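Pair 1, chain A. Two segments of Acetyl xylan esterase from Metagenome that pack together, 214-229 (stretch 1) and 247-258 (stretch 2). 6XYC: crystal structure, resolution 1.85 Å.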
# COMPACT_ATOMS: atom_id res chain seq x y z
N PHE A 214 -14.03 5.90 0.50
CA PHE A 214 -13.57 7.17 1.03
C PHE A 214 -12.84 8.01 0.01
O PHE A 214 -12.19 9.00 0.37
CB PHE A 214 -12.72 6.87 2.26
CG PHE A 214 -13.37 5.91 3.21
CD1 PHE A 214 -14.42 6.32 4.02
CD2 PHE A 214 -12.97 4.58 3.27
CE1 PHE A 214 -15.03 5.44 4.89
CE2 PHE A 214 -13.58 3.69 4.14
CZ PHE A 214 -14.61 4.13 4.95
N VAL A 215 -12.98 7.69 -1.28
CA VAL A 215 -12.33 8.44 -2.34
C VAL A 215 -12.94 9.84 -2.41
O VAL A 215 -14.17 10.00 -2.39
CB VAL A 215 -12.47 7.70 -3.67
CG1 VAL A 215 -11.74 8.44 -4.77
CG2 VAL A 215 -11.96 6.28 -3.53
N ASP A 216 -12.08 10.85 -2.51
CA ASP A 216 -12.50 12.24 -2.58
C ASP A 216 -11.73 12.94 -3.69
O ASP A 216 -10.62 12.53 -4.04
CB ASP A 216 -12.27 12.96 -1.25
CG ASP A 216 -12.71 14.41 -1.28
OD1 ASP A 216 -12.04 15.22 -1.96
OD2 ASP A 216 -13.73 14.75 -0.64
N LYS A 217 -12.33 14.00 -4.24
CA LYS A 217 -11.70 14.74 -5.33
C LYS A 217 -10.27 15.16 -4.99
O LYS A 217 -9.43 15.28 -5.89
CB LYS A 217 -12.57 15.96 -5.66
CG LYS A 217 -11.83 17.21 -6.07
CD LYS A 217 -12.76 18.43 -6.05
CE LYS A 217 -12.94 18.98 -4.64
NZ LYS A 217 -11.85 19.92 -4.26
N ASP A 218 -9.97 15.35 -3.71
CA ASP A 218 -8.68 15.88 -3.30
C ASP A 218 -7.63 14.80 -3.05
O ASP A 218 -6.53 15.13 -2.60
CB ASP A 218 -8.83 16.72 -2.03
CG ASP A 218 -9.57 18.02 -2.27
OD1 ASP A 218 -9.57 18.51 -3.42
OD2 ASP A 218 -10.15 18.57 -1.30
N ASP A 219 -7.94 13.53 -3.32
CA ASP A 219 -6.98 12.47 -3.06
C ASP A 219 -5.79 12.59 -4.01
O ASP A 219 -5.93 13.10 -5.13
CB ASP A 219 -7.63 11.10 -3.24
CG ASP A 219 -8.63 10.79 -2.15
OD1 ASP A 219 -8.55 11.39 -1.07
OD2 ASP A 219 -9.50 9.93 -2.39
N PRO A 220 -4.61 12.12 -3.60
CA PRO A 220 -3.49 12.03 -4.55
C PRO A 220 -3.85 11.14 -5.73
O PRO A 220 -4.71 10.26 -5.65
CB PRO A 220 -2.35 11.43 -3.71
CG PRO A 220 -3.02 10.81 -2.51
CD PRO A 220 -4.25 11.63 -2.25
N ASP A 221 -3.17 11.39 -6.86
CA ASP A 221 -3.40 10.58 -8.05
C ASP A 221 -3.07 9.12 -7.78
O ASP A 221 -2.19 8.79 -6.98
CB ASP A 221 -2.53 11.08 -9.21
CG ASP A 221 -2.94 12.45 -9.70
OD1 ASP A 221 -3.79 13.09 -9.05
OD2 ASP A 221 -2.40 12.89 -10.73
N ILE A 222 -3.78 8.22 -8.47
CA ILE A 222 -3.55 6.80 -8.31
C ILE A 222 -3.37 6.14 -9.67
O ILE A 222 -4.04 6.51 -10.64
CB ILE A 222 -4.69 6.12 -7.53
CG1 ILE A 222 -4.33 4.67 -7.21
CG2 ILE A 222 -6.00 6.17 -8.32
CD1 ILE A 222 -5.28 3.99 -6.23
N LEU A 223 -2.46 5.17 -9.73
CA LEU A 223 -2.34 4.25 -10.86
C LEU A 223 -2.77 2.87 -10.39
O LEU A 223 -2.26 2.37 -9.37
CB LEU A 223 -0.91 4.22 -11.40
CG LEU A 223 -0.62 3.21 -12.51
CD1 LEU A 223 -1.29 3.57 -13.81
CD2 LEU A 223 0.89 3.09 -12.70
N ILE A 224 -3.70 2.26 -11.11
CA ILE A 224 -4.25 0.96 -10.77
C ILE A 224 -3.87 -0.02 -11.88
O ILE A 224 -4.09 0.26 -13.06
CB ILE A 224 -5.78 1.02 -10.61
CG1 ILE A 224 -6.19 2.12 -9.64
CG2 ILE A 224 -6.32 -0.34 -10.16
CD1 ILE A 224 -7.63 2.56 -9.80
N ILE A 225 -3.31 -1.16 -11.50
CA ILE A 225 -2.87 -2.18 -12.44
C ILE A 225 -3.46 -3.52 -12.00
O ILE A 225 -3.29 -3.93 -10.85
CB ILE A 225 -1.33 -2.27 -12.51
CG1 ILE A 225 -0.73 -0.89 -12.75
CG2 ILE A 225 -0.91 -3.23 -13.61
CD1 ILE A 225 0.77 -0.84 -12.66
N HIS A 226 -4.15 -4.20 -12.92
CA HIS A 226 -4.85 -5.43 -12.57
C HIS A 226 -4.93 -6.34 -13.79
O HIS A 226 -5.29 -5.89 -14.88
CB HIS A 226 -6.25 -5.13 -12.04
CG HIS A 226 -6.77 -6.16 -11.09
ND1 HIS A 226 -7.27 -5.84 -9.85
CD2 HIS A 226 -6.88 -7.50 -11.20
CE1 HIS A 226 -7.66 -6.94 -9.23
NE2 HIS A 226 -7.43 -7.97 -10.03
N GLY A 227 -4.58 -7.61 -13.59
CA GLY A 227 -4.66 -8.58 -14.67
C GLY A 227 -6.09 -9.04 -14.87
O GLY A 227 -6.82 -9.33 -13.92
N ASP A 228 -6.51 -9.11 -16.14
CA ASP A 228 -7.88 -9.51 -16.43
C ASP A 228 -8.09 -11.02 -16.30
O ASP A 228 -9.20 -11.50 -16.57
CB ASP A 228 -8.30 -9.01 -17.83
CG ASP A 228 -7.58 -9.71 -18.97
OD1 ASP A 228 -7.01 -10.80 -18.78
OD2 ASP A 228 -7.63 -9.15 -20.09
N ALA A 229 -7.07 -11.77 -15.88
CA ALA A 229 -7.22 -13.18 -15.54
C ALA A 229 -6.78 -13.45 -14.11
O ALA A 229 -6.37 -14.56 -13.77
CB ALA A 229 -6.43 -14.07 -16.50
N ASN A 247 -15.97 9.13 -10.81
CA ASN A 247 -17.20 9.79 -10.39
C ASN A 247 -16.98 10.76 -9.25
O ASN A 247 -17.81 11.66 -9.05
CB ASN A 247 -18.25 8.74 -9.99
CG ASN A 247 -19.01 8.20 -11.18
OD1 ASN A 247 -19.60 8.95 -11.95
ND2 ASN A 247 -19.01 6.88 -11.33
N ALA A 248 -15.90 10.61 -8.49
CA ALA A 248 -15.60 11.54 -7.40
C ALA A 248 -14.84 12.77 -7.87
O ALA A 248 -14.57 13.66 -7.06
CB ALA A 248 -14.80 10.83 -6.30
N GLY A 249 -14.49 12.84 -9.15
CA GLY A 249 -13.68 13.93 -9.64
C GLY A 249 -12.20 13.80 -9.35
O GLY A 249 -11.46 14.77 -9.57
N ALA A 250 -11.75 12.65 -8.85
CA ALA A 250 -10.34 12.41 -8.59
C ALA A 250 -9.68 11.85 -9.84
O ALA A 250 -10.34 11.58 -10.85
CB ALA A 250 -10.19 11.48 -7.39
N LYS A 251 -8.36 11.66 -9.78
CA LYS A 251 -7.59 11.25 -10.94
C LYS A 251 -7.06 9.83 -10.73
O LYS A 251 -6.26 9.59 -9.82
CB LYS A 251 -6.43 12.21 -11.21
CG LYS A 251 -5.72 11.96 -12.55
CD LYS A 251 -6.66 12.12 -13.73
CE LYS A 251 -6.02 11.65 -15.02
NZ LYS A 251 -6.45 10.29 -15.43
N ALA A 252 -7.51 8.91 -11.57
CA ALA A 252 -7.06 7.53 -11.57
C ALA A 252 -6.74 7.10 -12.99
O ALA A 252 -7.44 7.46 -13.94
CB ALA A 252 -8.13 6.61 -10.98
N THR A 253 -5.64 6.36 -13.12
CA THR A 253 -5.27 5.69 -14.36
C THR A 253 -5.37 4.19 -14.12
O THR A 253 -4.81 3.68 -13.15
CB THR A 253 -3.85 6.06 -14.80
OG1 THR A 253 -3.76 7.48 -14.95
CG2 THR A 253 -3.50 5.39 -16.11
N PHE A 254 -6.12 3.50 -14.98
CA PHE A 254 -6.37 2.07 -14.82
C PHE A 254 -5.76 1.33 -16.00
O PHE A 254 -6.14 1.57 -17.15
CB PHE A 254 -7.87 1.77 -14.71
CG PHE A 254 -8.19 0.30 -14.60
CD1 PHE A 254 -7.37 -0.56 -13.88
CD2 PHE A 254 -9.31 -0.22 -15.22
CE1 PHE A 254 -7.66 -1.91 -13.79
CE2 PHE A 254 -9.61 -1.56 -15.12
CZ PHE A 254 -8.79 -2.41 -14.41
N ILE A 255 -4.81 0.44 -15.71
CA ILE A 255 -4.15 -0.38 -16.72
C ILE A 255 -4.55 -1.83 -16.48
O ILE A 255 -4.21 -2.41 -15.44
CB ILE A 255 -2.63 -0.21 -16.68
CG1 ILE A 255 -2.24 1.19 -17.17
CG2 ILE A 255 -1.96 -1.27 -17.54
CD1 ILE A 255 -0.77 1.54 -16.93
N SER A 256 -5.27 -2.40 -17.44
CA SER A 256 -5.68 -3.80 -17.40
C SER A 256 -4.65 -4.62 -18.16
O SER A 256 -4.30 -4.28 -19.30
CB SER A 256 -7.07 -3.97 -18.02
OG SER A 256 -7.52 -5.30 -17.90
N VAL A 257 -4.16 -5.68 -17.54
CA VAL A 257 -3.11 -6.52 -18.12
C VAL A 257 -3.78 -7.71 -18.79
O VAL A 257 -4.36 -8.57 -18.09
CB VAL A 257 -2.10 -6.98 -17.05
CG1 VAL A 257 -1.03 -7.87 -17.67
CG2 VAL A 257 -1.46 -5.78 -16.35
N PRO A 258 -3.74 -7.83 -20.12
CA PRO A 258 -4.42 -8.95 -20.78
C PRO A 258 -3.73 -10.27 -20.47
O PRO A 258 -2.51 -10.40 -20.60
CB PRO A 258 -4.34 -8.59 -22.27
CG PRO A 258 -3.13 -7.71 -22.39
CD PRO A 258 -2.99 -6.99 -21.07
O HOH W 1 -15.05 14.23 -4.32
O HOH W 2 -6.60 12.72 -7.98
O HOH W 3 -3.85 8.85 -12.61
O HOH W 4 -7.82 -6.43 -20.24

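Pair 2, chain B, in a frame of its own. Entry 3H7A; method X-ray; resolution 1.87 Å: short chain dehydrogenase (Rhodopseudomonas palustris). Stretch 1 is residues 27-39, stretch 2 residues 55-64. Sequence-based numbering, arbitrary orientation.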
# COMPACT_ATOMS: atom_id res chain seq x y z
N PHE B 27 31.52 3.85 -0.56
CA PHE B 27 31.65 5.14 0.10
C PHE B 27 33.10 5.52 0.37
O PHE B 27 33.43 6.71 0.34
CB PHE B 27 30.77 5.21 1.34
CG PHE B 27 29.32 5.43 1.00
CD1 PHE B 27 28.79 6.72 0.96
CD2 PHE B 27 28.50 4.35 0.67
CE1 PHE B 27 27.45 6.93 0.62
CE2 PHE B 27 27.17 4.55 0.33
CZ PHE B 27 26.64 5.84 0.30
N ALA B 28 33.97 4.52 0.58
CA ALA B 28 35.40 4.77 0.71
C ALA B 28 36.00 5.17 -0.63
O ALA B 28 36.89 6.02 -0.67
CB ALA B 28 36.12 3.57 1.28
N ALA B 29 35.50 4.59 -1.72
CA ALA B 29 35.94 4.91 -3.09
C ALA B 29 35.56 6.33 -3.48
O ALA B 29 36.20 6.95 -4.32
CB ALA B 29 35.38 3.92 -4.09
N GLU B 30 34.51 6.84 -2.85
CA GLU B 30 34.03 8.19 -3.09
C GLU B 30 34.60 9.19 -2.10
O GLU B 30 34.16 10.33 -2.05
CB GLU B 30 32.50 8.23 -3.04
CG GLU B 30 31.81 7.34 -4.09
CD GLU B 30 32.05 7.79 -5.54
OE1 GLU B 30 32.38 8.97 -5.78
OE2 GLU B 30 31.88 6.94 -6.44
N GLY B 31 35.58 8.76 -1.30
CA GLY B 31 36.35 9.69 -0.49
C GLY B 31 35.94 9.87 0.95
O GLY B 31 36.46 10.75 1.63
N PHE B 32 35.02 9.05 1.45
CA PHE B 32 34.65 9.14 2.86
C PHE B 32 35.54 8.23 3.69
O PHE B 32 36.07 7.24 3.18
CB PHE B 32 33.21 8.70 3.06
CG PHE B 32 32.17 9.65 2.54
CD1 PHE B 32 31.72 10.71 3.33
CD2 PHE B 32 31.61 9.46 1.28
CE1 PHE B 32 30.73 11.58 2.86
CE2 PHE B 32 30.62 10.34 0.79
CZ PHE B 32 30.18 11.39 1.59
N THR B 33 35.72 8.55 4.98
CA THR B 33 36.27 7.55 5.88
C THR B 33 35.12 6.68 6.35
O THR B 33 34.15 7.16 6.90
CB THR B 33 36.99 8.15 7.11
OG1 THR B 33 38.12 8.92 6.67
CG2 THR B 33 37.48 7.05 8.05
N VAL B 34 35.23 5.38 6.13
CA VAL B 34 34.17 4.48 6.55
C VAL B 34 34.48 3.90 7.92
O VAL B 34 35.58 3.42 8.16
CB VAL B 34 33.90 3.39 5.48
CG1 VAL B 34 32.90 2.33 6.00
CG2 VAL B 34 33.40 4.04 4.18
N PHE B 35 33.53 4.03 8.83
CA PHE B 35 33.52 3.29 10.08
C PHE B 35 32.68 2.06 9.84
O PHE B 35 31.47 2.15 9.62
CB PHE B 35 32.97 4.16 11.22
CG PHE B 35 34.05 4.96 11.91
CD1 PHE B 35 34.75 5.95 11.20
CD2 PHE B 35 34.41 4.69 13.23
CE1 PHE B 35 35.78 6.67 11.80
CE2 PHE B 35 35.43 5.41 13.85
CZ PHE B 35 36.12 6.40 13.13
N ALA B 36 33.33 0.91 9.85
CA ALA B 36 32.69 -0.34 9.52
C ALA B 36 32.56 -1.15 10.78
O ALA B 36 33.54 -1.35 11.50
CB ALA B 36 33.53 -1.07 8.48
N GLY B 37 31.35 -1.62 11.07
CA GLY B 37 31.12 -2.46 12.23
C GLY B 37 30.49 -3.80 11.88
O GLY B 37 29.60 -3.87 11.04
N ARG B 38 31.00 -4.86 12.50
CA ARG B 38 30.36 -6.18 12.49
C ARG B 38 30.62 -6.81 13.85
O ARG B 38 31.45 -6.30 14.59
CB ARG B 38 30.88 -7.04 11.33
CG ARG B 38 32.29 -7.54 11.50
CD ARG B 38 32.73 -8.39 10.32
NE ARG B 38 32.10 -9.71 10.31
CZ ARG B 38 32.22 -10.58 9.31
NH1 ARG B 38 32.93 -10.28 8.22
NH2 ARG B 38 31.62 -11.75 9.39
N ARG B 39 29.91 -7.88 14.20
CA ARG B 39 30.08 -8.51 15.52
C ARG B 39 31.53 -8.86 15.82
O ARG B 39 32.03 -8.50 16.87
CB ARG B 39 29.16 -9.73 15.73
CG ARG B 39 27.84 -9.36 16.39
CD ARG B 39 27.40 -10.41 17.41
NE ARG B 39 26.64 -11.51 16.82
CZ ARG B 39 25.31 -11.53 16.70
NH1 ARG B 39 24.72 -12.59 16.15
NH2 ARG B 39 24.57 -10.51 17.11
N GLY B 55 43.56 2.92 -1.92
CA GLY B 55 43.73 4.34 -1.60
C GLY B 55 42.71 4.93 -0.64
O GLY B 55 42.76 6.13 -0.35
N GLY B 56 41.78 4.11 -0.15
CA GLY B 56 40.70 4.58 0.72
C GLY B 56 40.98 4.50 2.21
O GLY B 56 41.93 3.85 2.63
N ARG B 57 40.12 5.16 3.00
CA ARG B 57 40.27 5.23 4.45
C ARG B 57 39.12 4.52 5.16
O ARG B 57 37.96 4.75 4.83
CB ARG B 57 40.36 6.68 4.91
CG ARG B 57 41.53 7.45 4.28
CD ARG B 57 41.34 8.94 4.41
NE ARG B 57 40.15 9.39 3.70
CZ ARG B 57 39.39 10.42 4.09
NH1 ARG B 57 38.32 10.74 3.38
NH2 ARG B 57 39.70 11.13 5.16
N ILE B 58 39.45 3.65 6.11
CA ILE B 58 38.46 2.85 6.85
C ILE B 58 38.94 2.56 8.27
O ILE B 58 40.11 2.26 8.48
CB ILE B 58 38.07 1.53 6.09
CG1 ILE B 58 37.06 0.69 6.89
CG2 ILE B 58 39.31 0.71 5.71
CD1 ILE B 58 36.65 -0.62 6.24
N VAL B 59 38.02 2.68 9.24
CA VAL B 59 38.23 2.25 10.62
C VAL B 59 37.30 1.08 10.88
O VAL B 59 36.08 1.21 10.75
CB VAL B 59 37.93 3.39 11.61
CG1 VAL B 59 38.12 2.93 13.04
CG2 VAL B 59 38.81 4.60 11.32
N ALA B 60 37.87 -0.06 11.24
CA ALA B 60 37.11 -1.27 11.55
C ALA B 60 36.91 -1.43 13.06
O ALA B 60 37.86 -1.29 13.83
CB ALA B 60 37.83 -2.49 11.01
N ARG B 61 35.67 -1.69 13.48
CA ARG B 61 35.37 -1.95 14.89
C ARG B 61 34.52 -3.21 15.05
O ARG B 61 33.79 -3.59 14.13
CB ARG B 61 34.68 -0.76 15.55
CG ARG B 61 35.56 0.48 15.72
CD ARG B 61 34.73 1.70 16.13
NE ARG B 61 34.06 1.55 17.42
CZ ARG B 61 34.40 2.20 18.54
NH1 ARG B 61 35.42 3.05 18.56
NH2 ARG B 61 33.71 1.98 19.66
N SER B 62 34.63 -3.84 16.21
CA SER B 62 33.71 -4.89 16.63
C SER B 62 32.51 -4.17 17.20
O SER B 62 32.67 -3.23 17.98
CB SER B 62 34.32 -5.76 17.72
OG SER B 62 35.20 -6.72 17.18
N LEU B 63 31.32 -4.59 16.80
CA LEU B 63 30.10 -3.90 17.21
C LEU B 63 28.94 -4.87 17.25
O LEU B 63 28.62 -5.52 16.26
CB LEU B 63 29.77 -2.74 16.26
CG LEU B 63 28.38 -2.09 16.36
CD1 LEU B 63 28.25 -1.27 17.64
CD2 LEU B 63 28.02 -1.25 15.11
N ASP B 64 28.33 -4.96 18.42
CA ASP B 64 27.08 -5.68 18.57
C ASP B 64 25.95 -4.66 18.62
O ASP B 64 25.72 -4.01 19.64
CB ASP B 64 27.10 -6.56 19.82
CG ASP B 64 25.83 -7.36 19.99
OD1 ASP B 64 25.13 -7.63 18.99
OD2 ASP B 64 25.54 -7.73 21.14
O HOH W 5 38.13 6.70 1.64

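Both pairs set two parallel strands side by side, 222-227 against 252-257 in pair 1 and 33-38 against 57-62 in pair 2, with their directions 17° and 18° apart; 14 central residues superpose with an RMSD of 0.8 Å. The ladder follows the same rule in each. One strand lends alternate residues, and each of these donates its N to one residue of the partner and accepts with its O from the residue two further on. I224(A) does this with N to T253(A) O at 2.7 Å and O to I255(A) N at 2.8 Å; its match A36(B) does it with N to V59(B) O at 2.9 Å and O to R61(B) N at 2.9 Å. The next rung is tighter in pair 1: H226(A) N reaches I255(A) O at 3.1 Å, whereas the bond from R38(B) N to R61(B) O, at 3.5 Å, is weak.

The approach to the second strand is also shared. G249(A) and G55(B) match, their CA atoms 1.5 Å apart after superposition, each the first residue after a helix to leave helical angles, in a Schellman motif with a positive phi that calls for glycine. At the next position A250(A) turns its CB to D216(A) O at 3.5 Å, while G56(B) carries none; a CB there would lie a tight 3.4 Å from A28(B) CB.

On the face of I222(A) and I224(A), matched by V34(B) and A36(B), bulk is distributed differently. In pair 1, I222(A) stands against the small A252(A), CG2 to CB 3.4 Å, but I224(A) meets a large partner: its CG2 lies 3.9 Å from F254(A) CD1. In pair 2, I58(B) takes the place of A252(A), and its CD1 reaches A36(B) CB at 3.9 Å; A36(B) is paired with the equally small A60(B).

The other face carries L223(A) in pair 1 and its match F35(B) in pair 2. L223(A) CD1 touches T253(A) CG2 at 3.7 Å and I255(A) CD1 at 3.8 Å. F35(B) instead offers a ring face: V59(B) CB sits 3.8 Å from its centroid, nearly on the normal, while R61(B) CD lies at the ring edge, 4.2 Å from F35(B) CD2. Further along, I225(A) CG2 packs on V257(A) CG2 at 3.8 Å. Its match is G37(B), where a CB would clash with L63(B) CD2 at 2.9 Å.

Long side chains diverge most at K251(A) and R57(B). The lysine's end leads away; the arginine's comes nearer, its NH1 making a weak hydrogen bond to G31(B) O at 2.6 Å. The lesson is a shared backbone ladder that tolerates different volumes at matched positions, with neighbours such as I58(B) reaching toward a small residue.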